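Lipoprotein, putative (Bacillus anthracis, PDB 4O4A) is a putative lipoprotein of unknown function, with a domain of the uncharacterised DUF6843 family, and has been classed as a lipid-binding protein. Local coordinates at residues R112-E125 against H148-Q162. Sequence-based numbering, arbitrary orientation.
Sequences RTENSWEFPFANLE and HPAEKKMRDLMQRIQ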
loop_
_atom_site.group_PDB
_atom_site.type_symbol
_atom_site.label_atom_id
_atom_site.label_comp_id
_atom_site.label_asym_id
_atom_site.label_seq_id
_atom_site.Cartn_x
_atom_site.Cartn_y
_atom_site.Cartn_z
ATOM N N ARG B 112 21.789 -16.451 -16.698
ATOM C CA ARG B 112 21.727 -15.052 -17.021
ATOM C C ARG B 112 23.041 -14.709 -17.704
ATOM O O ARG B 112 24.100 -15.068 -17.208
ATOM C CB ARG B 112 21.555 -14.251 -15.753
ATOM C CG ARG B 112 21.129 -12.824 -15.978
ATOM C CD ARG B 112 20.958 -12.228 -14.596
ATOM N NE ARG B 112 20.024 -11.107 -14.543
ATOM C CZ ARG B 112 18.725 -11.246 -14.297
ATOM N NH1 ARG B 112 17.945 -10.172 -14.255
ATOM N NH2 ARG B 112 18.199 -12.455 -14.098
ATOM N N THR B 113 22.969 -14.033 -18.843
ATOM C CA THR B 113 24.159 -13.691 -19.586
ATOM C C THR B 113 24.489 -12.203 -19.509
ATOM O O THR B 113 23.703 -11.389 -19.967
ATOM C CB THR B 113 23.969 -14.060 -21.079
ATOM O OG1 THR B 113 23.765 -15.466 -21.195
ATOM C CG2 THR B 113 25.170 -13.674 -21.928
ATOM N N GLU B 114 25.623 -11.866 -18.888
ATOM C CA GLU B 114 26.139 -10.480 -18.843
ATOM C C GLU B 114 27.355 -10.498 -19.728
ATOM O O GLU B 114 28.285 -11.260 -19.448
ATOM C CB GLU B 114 26.565 -9.993 -17.451
ATOM C CG GLU B 114 25.494 -9.205 -16.648
ATOM C CD GLU B 114 24.131 -9.868 -16.531
ATOM O OE1 GLU B 114 23.906 -10.923 -17.145
ATOM O OE2 GLU B 114 23.260 -9.304 -15.829
ATOM N N ASN B 115 27.360 -9.645 -20.760
ATOM C CA ASN B 115 28.435 -9.616 -21.757
ATOM C C ASN B 115 28.313 -10.907 -22.553
ATOM O O ASN B 115 27.356 -11.080 -23.307
ATOM C CB ASN B 115 29.817 -9.453 -21.112
ATOM C CG ASN B 115 29.998 -8.094 -20.480
ATOM O OD1 ASN B 115 29.542 -7.079 -21.016
ATOM N ND2 ASN B 115 30.684 -8.060 -19.344
ATOM N N SER B 116 29.269 -11.809 -22.393
ATOM C CA SER B 116 29.188 -13.100 -23.035
ATOM C C SER B 116 29.369 -14.169 -21.959
ATOM O O SER B 116 29.529 -15.344 -22.269
ATOM C CB SER B 116 30.251 -13.215 -24.123
ATOM O OG SER B 116 30.104 -14.412 -24.859
ATOM N N TRP B 117 29.300 -13.754 -20.692
ATOM C CA TRP B 117 29.503 -14.659 -19.563
ATOM C C TRP B 117 28.165 -15.142 -19.001
ATOM O O TRP B 117 27.274 -14.339 -18.728
ATOM C CB TRP B 117 30.301 -13.949 -18.470
ATOM C CG TRP B 117 30.811 -14.859 -17.413
ATOM C CD1 TRP B 117 30.138 -15.295 -16.299
ATOM C CD2 TRP B 117 32.118 -15.442 -17.348
ATOM N NE1 TRP B 117 30.950 -16.115 -15.554
ATOM C CE2 TRP B 117 32.169 -16.222 -16.174
ATOM C CE3 TRP B 117 33.252 -15.381 -18.167
ATOM C CZ2 TRP B 117 33.308 -16.934 -15.798
ATOM C CZ3 TRP B 117 34.384 -16.092 -17.791
ATOM C CH2 TRP B 117 34.401 -16.858 -16.616
ATOM N N GLU B 118 28.038 -16.455 -18.815
ATOM C CA GLU B 118 26.800 -17.047 -18.309
ATOM C C GLU B 118 26.873 -17.393 -16.837
ATOM O O GLU B 118 27.828 -18.006 -16.388
ATOM C CB GLU B 118 26.462 -18.302 -19.086
ATOM C CG GLU B 118 26.310 -18.057 -20.571
ATOM C CD GLU B 118 25.925 -19.301 -21.332
ATOM O OE1 GLU B 118 26.364 -19.430 -22.495
ATOM O OE2 GLU B 118 25.211 -20.155 -20.767
ATOM N N PHE B 119 25.855 -16.976 -16.095
ATOM C CA PHE B 119 25.752 -17.259 -14.682
ATOM C C PHE B 119 24.523 -18.100 -14.453
ATOM O O PHE B 119 23.409 -17.585 -14.512
ATOM C CB PHE B 119 25.578 -15.988 -13.834
ATOM C CG PHE B 119 26.702 -14.997 -13.951
ATOM C CD1 PHE B 119 27.874 -15.158 -13.231
ATOM C CD2 PHE B 119 26.556 -13.870 -14.741
ATOM C CE1 PHE B 119 28.892 -14.228 -13.322
ATOM C CE2 PHE B 119 27.566 -12.932 -14.835
ATOM C CZ PHE B 119 28.734 -13.108 -14.121
ATOM N N PRO B 120 24.705 -19.397 -14.207
ATOM C CA PRO B 120 23.525 -20.174 -13.864
ATOM C C PRO B 120 23.054 -19.741 -12.489
ATOM O O PRO B 120 23.877 -19.367 -11.651
ATOM C CB PRO B 120 24.036 -21.629 -13.819
ATOM C CG PRO B 120 25.424 -21.606 -14.342
ATOM C CD PRO B 120 25.931 -20.202 -14.211
ATOM N N PHE B 121 21.755 -19.812 -12.233
ATOM C CA PHE B 121 21.240 -19.438 -10.912
ATOM C C PHE B 121 20.080 -20.300 -10.466
ATOM O O PHE B 121 19.466 -21.025 -11.261
ATOM C CB PHE B 121 20.770 -17.999 -10.923
ATOM C CG PHE B 121 19.661 -17.739 -11.904
ATOM C CD1 PHE B 121 18.357 -18.021 -11.575
ATOM C CD2 PHE B 121 19.932 -17.212 -13.159
ATOM C CE1 PHE B 121 17.338 -17.787 -12.476
ATOM C CE2 PHE B 121 18.917 -16.977 -14.063
ATOM C CZ PHE B 121 17.619 -17.270 -13.720
ATOM N N ALA B 122 19.771 -20.192 -9.178
ATOM C CA ALA B 122 18.677 -20.918 -8.601
ATOM C C ALA B 122 17.913 -20.025 -7.655
ATOM O O ALA B 122 18.499 -19.270 -6.875
ATOM C CB ALA B 122 19.189 -22.143 -7.869
ATOM N N ASN B 123 16.592 -20.130 -7.724
ATOM C CA ASN B 123 15.699 -19.383 -6.866
ATOM C C ASN B 123 14.978 -20.312 -5.938
ATOM O O ASN B 123 14.288 -21.236 -6.379
ATOM C CB ASN B 123 14.681 -18.625 -7.693
ATOM C CG ASN B 123 15.243 -17.386 -8.305
ATOM O OD1 ASN B 123 15.660 -16.490 -7.591
ATOM N ND2 ASN B 123 15.218 -17.300 -9.637
ATOM N N LEU B 124 15.165 -20.098 -4.649
ATOM C CA LEU B 124 14.486 -20.876 -3.647
ATOM C C LEU B 124 13.865 -19.917 -2.678
ATOM O O LEU B 124 14.134 -18.731 -2.698
ATOM C CB LEU B 124 15.432 -21.772 -2.867
ATOM C CG LEU B 124 16.163 -22.868 -3.617
ATOM C CD1 LEU B 124 17.465 -22.288 -4.122
ATOM C CD2 LEU B 124 16.456 -24.043 -2.696
ATOM N N GLU B 125 13.054 -20.459 -1.796
ATOM C CA GLU B 125 12.378 -19.663 -0.824
ATOM C C GLU B 125 12.266 -20.489 0.425
ATOM O O GLU B 125 12.008 -21.698 0.367
ATOM C CB GLU B 125 11.012 -19.293 -1.369
ATOM C CG GLU B 125 10.222 -18.352 -0.505
ATOM C CD GLU B 125 8.867 -18.010 -1.090
ATOM O OE1 GLU B 125 8.634 -18.245 -2.293
ATOM O OE2 GLU B 125 8.022 -17.500 -0.326
ATOM N N HIS B 148 7.403 -10.322 -8.715
ATOM C CA HIS B 148 7.738 -11.091 -7.532
ATOM C C HIS B 148 8.977 -10.451 -6.887
ATOM O O HIS B 148 9.921 -10.086 -7.595
ATOM C CB HIS B 148 8.003 -12.536 -7.901
ATOM C CG HIS B 148 8.058 -13.451 -6.725
ATOM N ND1 HIS B 148 9.166 -13.560 -5.914
ATOM C CD2 HIS B 148 7.143 -14.319 -6.231
ATOM C CE1 HIS B 148 8.931 -14.445 -4.966
ATOM N NE2 HIS B 148 7.714 -14.930 -5.141
ATOM N N PRO B 149 8.987 -10.318 -5.543
ATOM C CA PRO B 149 10.110 -9.703 -4.819
ATOM C C PRO B 149 11.489 -10.250 -5.163
ATOM O O PRO B 149 12.486 -9.549 -5.009
ATOM C CB PRO B 149 9.778 -9.998 -3.368
ATOM C CG PRO B 149 8.291 -10.028 -3.339
ATOM C CD PRO B 149 7.888 -10.674 -4.629
ATOM N N ALA B 150 11.541 -11.486 -5.630
ATOM C CA ALA B 150 12.797 -12.136 -6.015
ATOM C C ALA B 150 13.414 -11.518 -7.257
ATOM O O ALA B 150 14.630 -11.627 -7.461
ATOM C CB ALA B 150 12.573 -13.623 -6.239
ATOM N N GLU B 151 12.575 -10.900 -8.089
ATOM C CA GLU B 151 13.051 -10.231 -9.292
ATOM C C GLU B 151 13.940 -9.086 -8.906
ATOM O O GLU B 151 15.003 -8.903 -9.503
ATOM C CB GLU B 151 11.895 -9.696 -10.149
ATOM C CG GLU B 151 11.064 -10.782 -10.803
ATOM C CD GLU B 151 11.836 -11.583 -11.843
ATOM O OE1 GLU B 151 12.893 -11.114 -12.333
ATOM O OE2 GLU B 151 11.380 -12.691 -12.188
ATOM N N LYS B 152 13.531 -8.330 -7.890
ATOM C CA LYS B 152 14.331 -7.215 -7.456
ATOM C C LYS B 152 15.586 -7.711 -6.759
ATOM O O LYS B 152 16.672 -7.191 -6.991
ATOM C CB LYS B 152 13.567 -6.291 -6.511
ATOM C CG LYS B 152 14.367 -5.029 -6.208
ATOM C CD LYS B 152 13.685 -4.110 -5.213
ATOM C CE LYS B 152 14.346 -2.743 -5.193
ATOM N NZ LYS B 152 15.810 -2.801 -4.990
ATOM N N LYS B 153 15.434 -8.699 -5.884
ATOM C CA LYS B 153 16.583 -9.244 -5.171
ATOM C C LYS B 153 17.658 -9.675 -6.166
ATOM O O LYS B 153 18.841 -9.420 -5.950
ATOM C CB LYS B 153 16.168 -10.412 -4.273
ATOM C CG LYS B 153 17.335 -11.070 -3.546
ATOM C CD LYS B 153 16.921 -12.239 -2.647
ATOM C CE LYS B 153 16.588 -11.836 -1.221
ATOM N NZ LYS B 153 17.814 -11.403 -0.514
HETATM N N MSE B 154 17.226 -10.311 -7.256
HETATM C CA MSE B 154 18.127 -10.792 -8.302
HETATM C C MSE B 154 18.741 -9.636 -9.046
HETATM O O MSE B 154 19.946 -9.603 -9.314
HETATM C CB MSE B 154 17.321 -11.672 -9.267
HETATM C CG MSE B 154 18.121 -12.125 -10.488
HETATM SE SE MSE B 154 19.693 -13.208 -9.966
HETATM C CE MSE B 154 18.907 -14.967 -10.142
ATOM N N ARG B 155 17.903 -8.685 -9.400
ATOM C CA ARG B 155 18.341 -7.514 -10.111
ATOM C C ARG B 155 19.477 -6.870 -9.338
ATOM O O ARG B 155 20.519 -6.588 -9.906
ATOM C CB ARG B 155 17.179 -6.538 -10.235
ATOM C CG ARG B 155 17.431 -5.437 -11.222
ATOM C CD ARG B 155 16.215 -4.501 -11.392
ATOM N NE ARG B 155 14.978 -5.238 -11.419
ATOM C CZ ARG B 155 13.938 -5.065 -10.604
ATOM N NH1 ARG B 155 13.892 -4.088 -9.700
ATOM N NH2 ARG B 155 12.882 -5.841 -10.761
ATOM N N ASP B 156 19.279 -6.677 -8.033
ATOM C CA ASP B 156 20.281 -6.050 -7.178
ATOM C C ASP B 156 21.507 -6.917 -6.994
ATOM O O ASP B 156 22.624 -6.412 -6.962
ATOM C CB ASP B 156 19.692 -5.703 -5.809
ATOM C CG ASP B 156 18.559 -4.678 -5.893
ATOM O OD1 ASP B 156 18.501 -3.903 -6.878
ATOM O OD2 ASP B 156 17.725 -4.635 -4.962
ATOM N N LEU B 157 21.309 -8.219 -6.889
ATOM C CA LEU B 157 22.426 -9.134 -6.688
ATOM C C LEU B 157 23.349 -9.153 -7.890
ATOM O O LEU B 157 24.565 -9.194 -7.735
ATOM C CB LEU B 157 21.925 -10.548 -6.407
ATOM C CG LEU B 157 23.013 -11.617 -6.257
ATOM C CD1 LEU B 157 24.013 -11.256 -5.167
ATOM C CD2 LEU B 157 22.406 -12.978 -5.993
HETATM N N MSE B 158 22.778 -9.131 -9.090
HETATM C CA MSE B 158 23.587 -9.132 -10.304
HETATM C C MSE B 158 24.436 -7.899 -10.363
HETATM O O MSE B 158 25.596 -7.957 -10.774
HETATM C CB MSE B 158 22.702 -9.234 -11.521
HETATM C CG MSE B 158 22.175 -10.655 -11.629
HETATM SE SE MSE B 158 23.542 -12.061 -11.816
HETATM C CE MSE B 158 24.519 -11.220 -13.292
ATOM N N GLN B 159 23.881 -6.778 -9.933
ATOM C CA GLN B 159 24.625 -5.550 -9.925
ATOM C C GLN B 159 25.772 -5.653 -8.928
ATOM O O GLN B 159 26.890 -5.262 -9.253
ATOM C CB GLN B 159 23.719 -4.373 -9.589
ATOM C CG GLN B 159 24.419 -3.032 -9.645
ATOM C CD GLN B 159 23.438 -1.907 -9.568
ATOM O OE1 GLN B 159 23.442 -0.983 -10.401
ATOM N NE2 GLN B 159 22.547 -1.994 -8.603
ATOM N N ARG B 160 25.498 -6.153 -7.720
ATOM C CA ARG B 160 26.555 -6.310 -6.714
ATOM C C ARG B 160 27.650 -7.204 -7.249
ATOM O O ARG B 160 28.824 -6.965 -6.987
ATOM C CB ARG B 160 26.071 -6.826 -5.330
ATOM C CG ARG B 160 25.383 -5.760 -4.486
ATOM C CD ARG B 160 25.229 -6.146 -2.997
ATOM N NE ARG B 160 24.779 -7.532 -2.738
ATOM C CZ ARG B 160 23.508 -7.950 -2.793
ATOM N NH1 ARG B 160 23.216 -9.219 -2.516
ATOM N NH2 ARG B 160 22.523 -7.113 -3.135
ATOM N N ILE B 161 27.263 -8.228 -8.006
ATOM C CA ILE B 161 28.224 -9.148 -8.605
ATOM C C ILE B 161 29.103 -8.446 -9.632
ATOM O O ILE B 161 30.326 -8.480 -9.540
ATOM C CB ILE B 161 27.520 -10.349 -9.269
ATOM C CG1 ILE B 161 26.973 -11.290 -8.190
ATOM C CG2 ILE B 161 28.493 -11.120 -10.151
ATOM C CD1 ILE B 161 26.169 -12.452 -8.727
ATOM N N GLN B 162 28.477 -7.807 -10.609
ATOM C CA GLN B 162 29.217 -7.097 -11.639
ATOM C C GLN B 162 30.170 -6.055 -11.046
ATOM O O GLN B 162 31.327 -5.956 -11.448
ATOM C CB GLN B 162 28.235 -6.513 -12.659
ATOM C CG GLN B 162 27.702 -7.573 -13.628
ATOM C CD GLN B 162 28.461 -7.643 -14.951
ATOM O OE1 GLN B 162 28.948 -6.631 -15.461
ATOM N NE2 GLN B 162 28.508 -8.827 -15.543
HETATM O O HOH W 1 6.539 -16.910 -2.882
#
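The selenomethionine M154 meets F121 with its terminal methyl: CE lies 3.7 Å from the ring centroid. At 27° off the ring normal this is a CH-pi contact over one face. Bends at chi2 and chi3 turn that methyl to the ring, while M154 CG packs over one face of the R112 guanidinium, 3.6 Å from NH2. One helical turn on, M158, also selenomethionine, sets its SE obliquely 5.1 Å from the F119 ring centroid, a Met-aromatic contact. Its CE touches F119 and the E114 carboxylate, whose OE2 forms a long salt bridge (3.9 Å) with R112 NE. The Q162 amide lies against E114 CB and CG, carboxylate and amide planes 41° apart. These side chains join helix 149-162 to the hairpin of strands 112-114 and 117-125, part of a mixed four-stranded sheet; N-to-C directions of helix segment 149-162 and strand segment 117-125 lie 138° apart, nearer antiparallel than parallel. No direct hydrogen bond links the two segments. Packing is looser at the helix start, where N123 OD1 stays 4.4 Å from A150 CB. There H148, the N-cap residue, accepts a hydrogen bond from A150 N through ND1 (3.2 Å). A water bridges H148 NE2 to E125 OE1; E125 OE2 makes a salt bridge with R140.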